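PDB 2Q04: acetoin utilization protein from Exiguobacterium sibiricum, which is probably a GNAT-family N-acetyltransferase that would pass an acetyl group from acetyl-CoA to an acceptor not yet identified, perhaps in acetoin utilization. Local coordinates for residues E85-G90 with F168-P173; F78-P83 with E127-L132; K154-M159 with C182-I187. All coordinates share one frame; numbering follows the deposited sequence.

Contact 1 lies toward the surface, where two loops, 85-90 and 168-173, meet, the first of which binds a calcium ion farther along, whereas contacts 2 and 3 are buried against the central sheet. Contact 2 spans strand 95-103, joining the end of strand 71-79 to strand 130-135; contact 3 lays helix 149-162 on strand 182-187, the neighbour of strand 130-135. Chemistry follows place. Loop residues mix an indole, a carboxylate and hydroxyls; contact 2 is hydrocarbon with two tyrosine hydroxyls at one end; contact 3 is made mostly of sulfur and selenium side chains. Leu-183, beside the helix-facing residues of contact 3, packs on Trp-87, tying it to contact 1.

Contact 1. Residues E85-G90 with F168-P173. With CA (calcium ion), chain H; EDO (1,2-ethanediol), chain K.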
# COMPACT_ATOMS: atom_id res chain seq x y z
N GLU A 85 9.16 10.98 7.79
CA GLU A 85 9.55 9.62 8.15
C GLU A 85 10.89 9.34 7.47
O GLU A 85 11.27 10.06 6.55
CB GLU A 85 8.49 8.60 7.70
CG GLU A 85 7.15 8.72 8.48
CD GLU A 85 6.23 7.50 8.26
OE1 GLU A 85 6.35 6.82 7.20
OE2 GLU A 85 5.37 7.23 9.14
N THR A 86 11.60 8.31 7.91
CA THR A 86 12.97 8.06 7.41
C THR A 86 13.02 7.62 5.94
O THR A 86 14.00 7.86 5.25
CB THR A 86 13.73 7.02 8.29
OG1 THR A 86 15.10 6.93 7.84
CG2 THR A 86 13.09 5.66 8.22
N TRP A 87 11.92 7.08 5.44
CA TRP A 87 11.90 6.48 4.10
C TRP A 87 11.99 7.52 2.95
O TRP A 87 12.20 7.15 1.80
CB TRP A 87 10.64 5.60 3.95
CG TRP A 87 10.44 4.75 5.13
CD1 TRP A 87 9.49 4.91 6.10
CD2 TRP A 87 11.30 3.70 5.58
NE1 TRP A 87 9.67 3.99 7.10
CE2 TRP A 87 10.78 3.24 6.81
CE3 TRP A 87 12.45 3.10 5.06
CZ2 TRP A 87 11.38 2.19 7.52
CZ3 TRP A 87 13.04 2.07 5.77
CH2 TRP A 87 12.50 1.63 6.99
N SER A 88 11.90 8.82 3.28
CA SER A 88 11.93 9.87 2.27
C SER A 88 13.30 10.56 2.17
O SER A 88 13.47 11.46 1.36
CB SER A 88 10.85 10.92 2.56
OG SER A 88 11.10 11.59 3.77
N GLU A 89 14.25 10.13 2.98
CA GLU A 89 15.59 10.76 2.98
C GLU A 89 16.27 10.68 1.60
O GLU A 89 16.06 9.72 0.85
CB GLU A 89 16.48 10.11 4.02
CG GLU A 89 16.30 10.62 5.40
CD GLU A 89 17.45 10.26 6.31
OE1 GLU A 89 18.43 9.65 5.82
OE2 GLU A 89 17.39 10.61 7.49
N GLY A 90 17.09 11.67 1.30
CA GLY A 90 17.85 11.68 0.06
C GLY A 90 17.01 12.06 -1.14
O GLY A 90 15.79 12.20 -1.05
N PHE A 168 11.87 -7.13 4.69
CA PHE A 168 13.27 -6.70 4.83
C PHE A 168 13.53 -6.29 6.28
O PHE A 168 12.73 -5.56 6.87
CB PHE A 168 13.57 -5.51 3.91
CG PHE A 168 13.77 -5.90 2.48
CD1 PHE A 168 15.01 -6.34 2.03
CD2 PHE A 168 12.73 -5.82 1.57
CE1 PHE A 168 15.19 -6.70 0.71
CE2 PHE A 168 12.92 -6.17 0.24
CZ PHE A 168 14.15 -6.61 -0.18
N PRO A 169 14.64 -6.78 6.86
CA PRO A 169 15.02 -6.32 8.19
C PRO A 169 15.30 -4.84 8.21
O PRO A 169 15.66 -4.26 7.19
CB PRO A 169 16.31 -7.12 8.48
CG PRO A 169 16.28 -8.26 7.58
CD PRO A 169 15.56 -7.82 6.35
N THR A 170 15.12 -4.23 9.36
CA THR A 170 15.40 -2.81 9.53
C THR A 170 15.74 -2.49 10.98
O THR A 170 15.31 -3.19 11.90
CB THR A 170 14.21 -1.95 9.11
OG1 THR A 170 14.52 -0.57 9.32
CG2 THR A 170 12.96 -2.31 9.93
N ASP A 171 16.51 -1.43 11.18
CA ASP A 171 16.78 -0.94 12.52
C ASP A 171 15.92 0.30 12.84
O ASP A 171 16.17 0.99 13.82
CB ASP A 171 18.27 -0.64 12.70
CG ASP A 171 18.78 0.42 11.75
OD1 ASP A 171 17.96 1.16 11.16
OD2 ASP A 171 20.00 0.53 11.61
N ASP A 172 14.93 0.57 12.00
CA ASP A 172 14.00 1.66 12.24
C ASP A 172 13.36 1.48 13.62
O ASP A 172 12.76 0.44 13.88
CB ASP A 172 12.91 1.70 11.18
CG ASP A 172 11.90 2.82 11.41
OD1 ASP A 172 12.32 3.99 11.49
OD2 ASP A 172 10.68 2.52 11.49
N PRO A 173 13.49 2.48 14.50
CA PRO A 173 12.98 2.36 15.86
C PRO A 173 11.50 1.95 15.95
O PRO A 173 11.16 1.06 16.70
CB PRO A 173 13.18 3.76 16.43
CG PRO A 173 14.30 4.33 15.67
CD PRO A 173 14.16 3.78 14.29
CA CA H . 13.46 11.52 -1.17
C1 EDO K . 12.60 -6.32 12.45
O1 EDO K . 13.69 -6.00 11.56
C2 EDO K . 11.26 -6.19 11.70
O2 EDO K . 10.19 -6.85 12.41
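Trp-87, in a short 3-10 turn, brings the benzo end of its indole up to Thr-170 and Asp-172, which belong to an ST turn leading into helix 173-176. The contact joins the loop after strand 71-79 to the loop after strand 166-168 in what is probably a GNAT-type fold.

Van der Waals packing does the joining. Trp-87 CH2 meets Thr-170 OG1 at 3.8 Å, the oxygen lying near the ring plane at its edge. Trp-87 CZ2 is 4.0 Å from Asp-172 CG, with the carboxylate and ring planes 62° apart. A long, rigid indole suits this place because it reaches across from a backbone that stays well back. Thr-86 adds its methyl: CG2 comes within 3.8 Å of Asp-172 OD1 while also lying over the centre of one indole face, so a small branched residue both covers the ring and touches the acid.

Hydrogen bonds shape the second loop. With OG1 anti to the backbone N (chi1 178°), Thr-170 accepts from Asp-172 N at 2.9 Å, nearly straight at 163°, and its hydroxyl pairs with the backbone O of Arg-203. Asp-172 is the N-cap of the helix, OD2 taking the N-H of Ile-175. A valine in place of Thr-170 would probably leave both Asp-172 N and Arg-203 O without their mate and free the turn to shift away from the indole.

Ligands occupy the outer ends. Thr-170 N and O both bond to O1 of a 1,2-ethanediol, probably from the crystallisation liquor. Beyond Trp-87, the calcium ion has among its ligands the backbone oxygens Ser-88 O at 2.5 Å and Gly-90 O at 2.4 Å.

Contact 2. Residues F78-P83 with E127-L132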
# COMPACT_ATOMS: atom_id res chain seq x y z
N PHE A 78 -0.59 4.58 -3.32
CA PHE A 78 0.82 4.71 -3.64
C PHE A 78 1.17 6.15 -3.74
O PHE A 78 0.42 6.93 -4.32
CB PHE A 78 1.14 4.03 -4.97
CG PHE A 78 0.88 2.60 -4.98
CD1 PHE A 78 1.88 1.70 -4.65
CD2 PHE A 78 -0.38 2.11 -5.31
CE1 PHE A 78 1.62 0.33 -4.64
CE2 PHE A 78 -0.64 0.76 -5.31
CZ PHE A 78 0.36 -0.14 -4.98
N LEU A 79 2.30 6.52 -3.16
CA LEU A 79 2.79 7.88 -3.22
C LEU A 79 4.21 7.90 -2.72
O LEU A 79 4.72 6.87 -2.24
CB LEU A 79 1.92 8.82 -2.36
CG LEU A 79 1.90 8.57 -0.83
CD1 LEU A 79 1.21 9.74 -0.13
CD2 LEU A 79 1.21 7.24 -0.49
N TYR A 80 4.87 9.05 -2.82
CA TYR A 80 6.23 9.18 -2.30
C TYR A 80 6.21 9.13 -0.79
O TYR A 80 5.25 9.57 -0.17
CB TYR A 80 6.89 10.47 -2.78
CG TYR A 80 7.40 10.41 -4.20
CD1 TYR A 80 8.13 9.31 -4.65
CD2 TYR A 80 7.22 11.47 -5.07
CE1 TYR A 80 8.60 9.24 -5.93
CE2 TYR A 80 7.71 11.43 -6.36
CZ TYR A 80 8.40 10.31 -6.79
OH TYR A 80 8.89 10.26 -8.07
N PRO A 81 7.28 8.56 -0.19
CA PRO A 81 7.36 8.43 1.27
C PRO A 81 7.18 9.76 2.00
O PRO A 81 7.50 10.81 1.46
CB PRO A 81 8.78 7.88 1.49
CG PRO A 81 9.13 7.21 0.23
CD PRO A 81 8.46 7.97 -0.85
N ASP A 82 6.68 9.69 3.23
CA ASP A 82 6.41 10.89 4.04
C ASP A 82 7.69 11.68 4.33
O ASP A 82 8.67 11.11 4.80
CB ASP A 82 5.72 10.48 5.37
CG ASP A 82 5.28 11.68 6.20
OD1 ASP A 82 6.11 12.26 6.93
OD2 ASP A 82 4.07 12.02 6.16
N PRO A 83 7.67 13.01 4.08
CA PRO A 83 8.83 13.88 4.35
C PRO A 83 9.34 13.82 5.80
O PRO A 83 10.49 14.18 6.06
CB PRO A 83 8.28 15.28 4.06
CG PRO A 83 7.16 15.07 3.14
CD PRO A 83 6.55 13.75 3.49
N GLU A 127 7.51 -1.27 -12.51
CA GLU A 127 8.77 -2.00 -12.55
C GLU A 127 9.97 -1.06 -12.44
O GLU A 127 11.09 -1.51 -12.23
CB GLU A 127 8.88 -2.83 -13.83
CG GLU A 127 7.85 -3.97 -13.92
CD GLU A 127 8.07 -5.09 -12.86
OE1 GLU A 127 9.04 -5.00 -12.07
OE2 GLU A 127 7.27 -6.05 -12.85
N HIS A 128 9.72 0.24 -12.58
CA HIS A 128 10.79 1.23 -12.50
C HIS A 128 10.97 1.76 -11.07
O HIS A 128 11.89 2.55 -10.80
CB HIS A 128 10.50 2.39 -13.44
CG HIS A 128 10.50 1.99 -14.89
ND1 HIS A 128 11.62 2.09 -15.69
CD2 HIS A 128 9.52 1.47 -15.67
CE1 HIS A 128 11.32 1.66 -16.90
NE2 HIS A 128 10.06 1.28 -16.91
N TYR A 129 10.11 1.32 -10.15
CA TYR A 129 10.16 1.78 -8.77
C TYR A 129 10.56 0.69 -7.82
O TYR A 129 10.31 -0.49 -8.06
CB TYR A 129 8.80 2.33 -8.34
CG TYR A 129 8.40 3.59 -9.04
CD1 TYR A 129 8.81 4.84 -8.56
CD2 TYR A 129 7.61 3.55 -10.16
CE1 TYR A 129 8.43 6.00 -9.20
CE2 TYR A 129 7.23 4.71 -10.81
CZ TYR A 129 7.64 5.93 -10.34
OH TYR A 129 7.26 7.09 -11.00
N LEU A 130 11.25 1.09 -6.75
CA LEU A 130 11.40 0.26 -5.59
C LEU A 130 10.24 0.66 -4.65
O LEU A 130 10.20 1.80 -4.13
CB LEU A 130 12.77 0.51 -4.92
CG LEU A 130 13.16 -0.45 -3.77
CD1 LEU A 130 14.68 -0.44 -3.52
CD2 LEU A 130 12.39 -0.10 -2.50
N ILE A 131 9.26 -0.24 -4.50
CA ILE A 131 8.06 0.06 -3.73
C ILE A 131 8.15 -0.54 -2.33
O ILE A 131 8.07 -1.76 -2.16
CB ILE A 131 6.77 -0.47 -4.46
CG1 ILE A 131 6.72 0.05 -5.90
CG2 ILE A 131 5.49 -0.06 -3.69
CD1 ILE A 131 5.70 -0.66 -6.78
N LEU A 132 8.33 0.31 -1.34
CA LEU A 132 8.41 -0.15 0.03
C LEU A 132 7.11 0.12 0.74
O LEU A 132 6.29 0.89 0.27
CB LEU A 132 9.60 0.55 0.76
CG LEU A 132 9.60 2.10 0.92
CD1 LEU A 132 8.64 2.57 2.01
CD2 LEU A 132 11.01 2.57 1.24
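Phe-78 points the edge of its ring at Ile-131, whose methyl CG2 lies near the ring plane, 4.0 Å from Phe-78 CE1 and 4.1 Å from Phe-78 CD1. The methyl therefore sits against one side of the ring's rim and not over a face. Ile-131 carries CG2 anti to its backbone N, and this branch, not the longer CG1 arm, does the touching. Phe-78 sets its CG beside the backbone N (chi1 -62°), a turn that carries the ring across to the other strand although Phe-78 CA and Ile-131 CA stay 8.6 Å apart. Strands 71-79 and 130-135 are not neighbours: strand 95-103 runs between them, and its Leu-98 packs on Phe-78. A flat, long aromatic is suited to bridging such a gap, and a beta-branched isoleucine suits the strand it meets.

Further along, Tyr-80 reaches Tyr-129 with the end of its ring. Its OH lies at the edge of the Tyr-129 ring, near that ring's plane, 4.4 Å from Tyr-129 CE1, so the rings meet without stacking. Each hydroxyl finds its bond elsewhere: both go to the N atom of Gly-1, probably a residue left from the expression construct, and that of Tyr-80 also to Pro-93 O.

Pro-81 lies near Leu-132 without touching it. Leu-130 and Leu-132 turn to helix 193-203, so strand 130-135 has apolar residues on both its faces.

No hydrogen bond crosses between 78-83 and 127-132. Their cohesion is hydrophobic, resting on the packing of Phe-78 against Ile-131, and the two tyrosine hydroxyls, each with a polar partner outside both segments, can lie beside this apolar contact without a bond to one another.

Contact 3. Residues K154-M159 with C182-I187; sequences KIMEKM and CLMARI
Glu-157 ends in the one flat group among the side chains that touch here, and its carboxylate is turned to Arg-153 of the same helix, with which OE1 makes a salt bridge. What meets strand 182-187 is the aliphatic stem of Glu-157, whose CG lies 3.8 Å from Met-184 CE and 3.9 Å from Met-184 SE. A glutamate suits this border position, its methylenes packing inward while the acid reaches its arginine.

Met-184 and Met-156 are selenomethionines in the crystal. Met-156 sets CG anti to its backbone N (chi1 178°) and then bends at chi2 and chi3, which brings its terminal CE to 3.8 Å from Cys-182 SG. Its selenium stands 4.4 Å from Met-184 SE. Unbranched and flexible, such chains suit helix-to-sheet packing, while a short cysteine fits where the methyl arrives.

The axes of segments 154-159 and 182-187 run 15° apart, N-to-C in the same sense, with a closest approach of 10.8 Å. Cys-182 and Met-184 face this helix; Leu-183 and Ala-185, between and beyond them, face helix 193-203, which covers the other side of the strand. Strand 182-187, antiparallel between strands 130-135 and 166-168 and covered on one face by helix 149-162, is consistent with the C-terminal part of the GNAT fold.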
# COMPACT_ATOMS: atom_id res chain seq x y z
N LYS A 154 1.12 -13.08 9.55
CA LYS A 154 1.41 -14.13 8.58
C LYS A 154 0.52 -14.01 7.34
O LYS A 154 1.00 -14.11 6.21
CB LYS A 154 1.25 -15.50 9.25
CG LYS A 154 2.33 -15.78 10.33
CD LYS A 154 1.88 -16.84 11.35
CE LYS A 154 2.81 -16.89 12.56
NZ LYS A 154 2.31 -17.78 13.65
N ILE A 155 -0.76 -13.72 7.56
CA ILE A 155 -1.73 -13.56 6.46
C ILE A 155 -1.45 -12.29 5.67
O ILE A 155 -1.45 -12.31 4.45
CB ILE A 155 -3.18 -13.52 7.01
CG1 ILE A 155 -3.54 -14.89 7.61
CG2 ILE A 155 -4.15 -13.16 5.92
CD1 ILE A 155 -4.71 -14.86 8.57
N MSE A 156 -1.21 -11.20 6.36
CA MSE A 156 -0.95 -9.93 5.72
C MSE A 156 0.34 -9.99 4.90
O MSE A 156 0.44 -9.36 3.85
CB MSE A 156 -0.86 -8.82 6.76
CG MSE A 156 -0.53 -7.46 6.19
SE MSE A 156 1.39 -7.19 5.94
CE MSE A 156 1.99 -7.40 7.84
N GLU A 157 1.33 -10.74 5.38
CA GLU A 157 2.62 -10.81 4.68
C GLU A 157 2.50 -11.60 3.40
O GLU A 157 3.01 -11.19 2.37
CB GLU A 157 3.72 -11.40 5.58
CG GLU A 157 5.16 -11.15 5.05
CD GLU A 157 6.25 -11.86 5.89
OE1 GLU A 157 6.02 -12.11 7.08
OE2 GLU A 157 7.34 -12.14 5.33
N LYS A 158 1.76 -12.71 3.44
CA LYS A 158 1.53 -13.52 2.27
C LYS A 158 0.68 -12.77 1.22
O LYS A 158 0.87 -12.95 0.01
CB LYS A 158 0.92 -14.86 2.67
CG LYS A 158 1.92 -15.74 3.49
CD LYS A 158 1.27 -16.97 4.13
CE LYS A 158 1.26 -18.18 3.19
NZ LYS A 158 1.03 -19.46 3.94
N MSE A 159 -0.20 -11.87 1.69
CA MSE A 159 -0.94 -11.01 0.79
C MSE A 159 0.00 -10.11 0.06
O MSE A 159 -0.07 -9.99 -1.16
CB MSE A 159 -1.94 -10.17 1.56
CG MSE A 159 -2.74 -9.27 0.67
SE MSE A 159 -3.80 -8.04 1.61
CE MSE A 159 -2.46 -6.93 2.26
N CYS A 182 6.61 -4.66 10.44
CA CYS A 182 7.54 -5.02 9.39
C CYS A 182 7.66 -4.00 8.26
O CYS A 182 6.75 -3.23 7.99
CB CYS A 182 7.20 -6.40 8.81
SG CYS A 182 5.63 -6.49 7.89
N LEU A 183 8.83 -4.00 7.65
CA LEU A 183 9.07 -3.28 6.44
C LEU A 183 9.11 -4.28 5.33
O LEU A 183 9.73 -5.33 5.45
CB LEU A 183 10.43 -2.56 6.52
CG LEU A 183 11.07 -2.09 5.21
CD1 LEU A 183 10.30 -0.90 4.61
CD2 LEU A 183 12.52 -1.72 5.46
N MSE A 184 8.43 -3.99 4.25
CA MSE A 184 8.46 -4.85 3.08
C MSE A 184 8.68 -4.00 1.88
O MSE A 184 8.41 -2.81 1.91
CB MSE A 184 7.14 -5.62 2.93
CG MSE A 184 6.80 -6.49 4.10
SE MSE A 184 5.21 -7.46 3.81
CE MSE A 184 5.80 -8.57 2.32
N ALA A 185 9.16 -4.61 0.81
CA ALA A 185 9.42 -3.85 -0.40
C ALA A 185 9.45 -4.71 -1.66
O ALA A 185 9.88 -5.84 -1.63
CB ALA A 185 10.69 -3.07 -0.28
N ARG A 186 9.01 -4.12 -2.76
CA ARG A 186 9.04 -4.76 -4.06
C ARG A 186 10.03 -4.02 -4.93
O ARG A 186 9.84 -2.83 -5.23
CB ARG A 186 7.66 -4.71 -4.71
CG ARG A 186 7.58 -5.34 -6.13
CD ARG A 186 6.26 -4.97 -6.81
NE ARG A 186 5.87 -5.89 -7.89
CZ ARG A 186 6.26 -5.80 -9.16
NH1 ARG A 186 7.13 -4.87 -9.52
NH2 ARG A 186 5.82 -6.67 -10.04
N ILE A 187 11.11 -4.70 -5.30
CA ILE A 187 12.13 -4.11 -6.17
C ILE A 187 11.80 -4.42 -7.63
O ILE A 187 11.94 -5.56 -8.09
CB ILE A 187 13.55 -4.66 -5.85
CG1 ILE A 187 13.93 -4.32 -4.41
CG2 ILE A 187 14.59 -4.06 -6.83
CD1 ILE A 187 15.18 -5.04 -3.92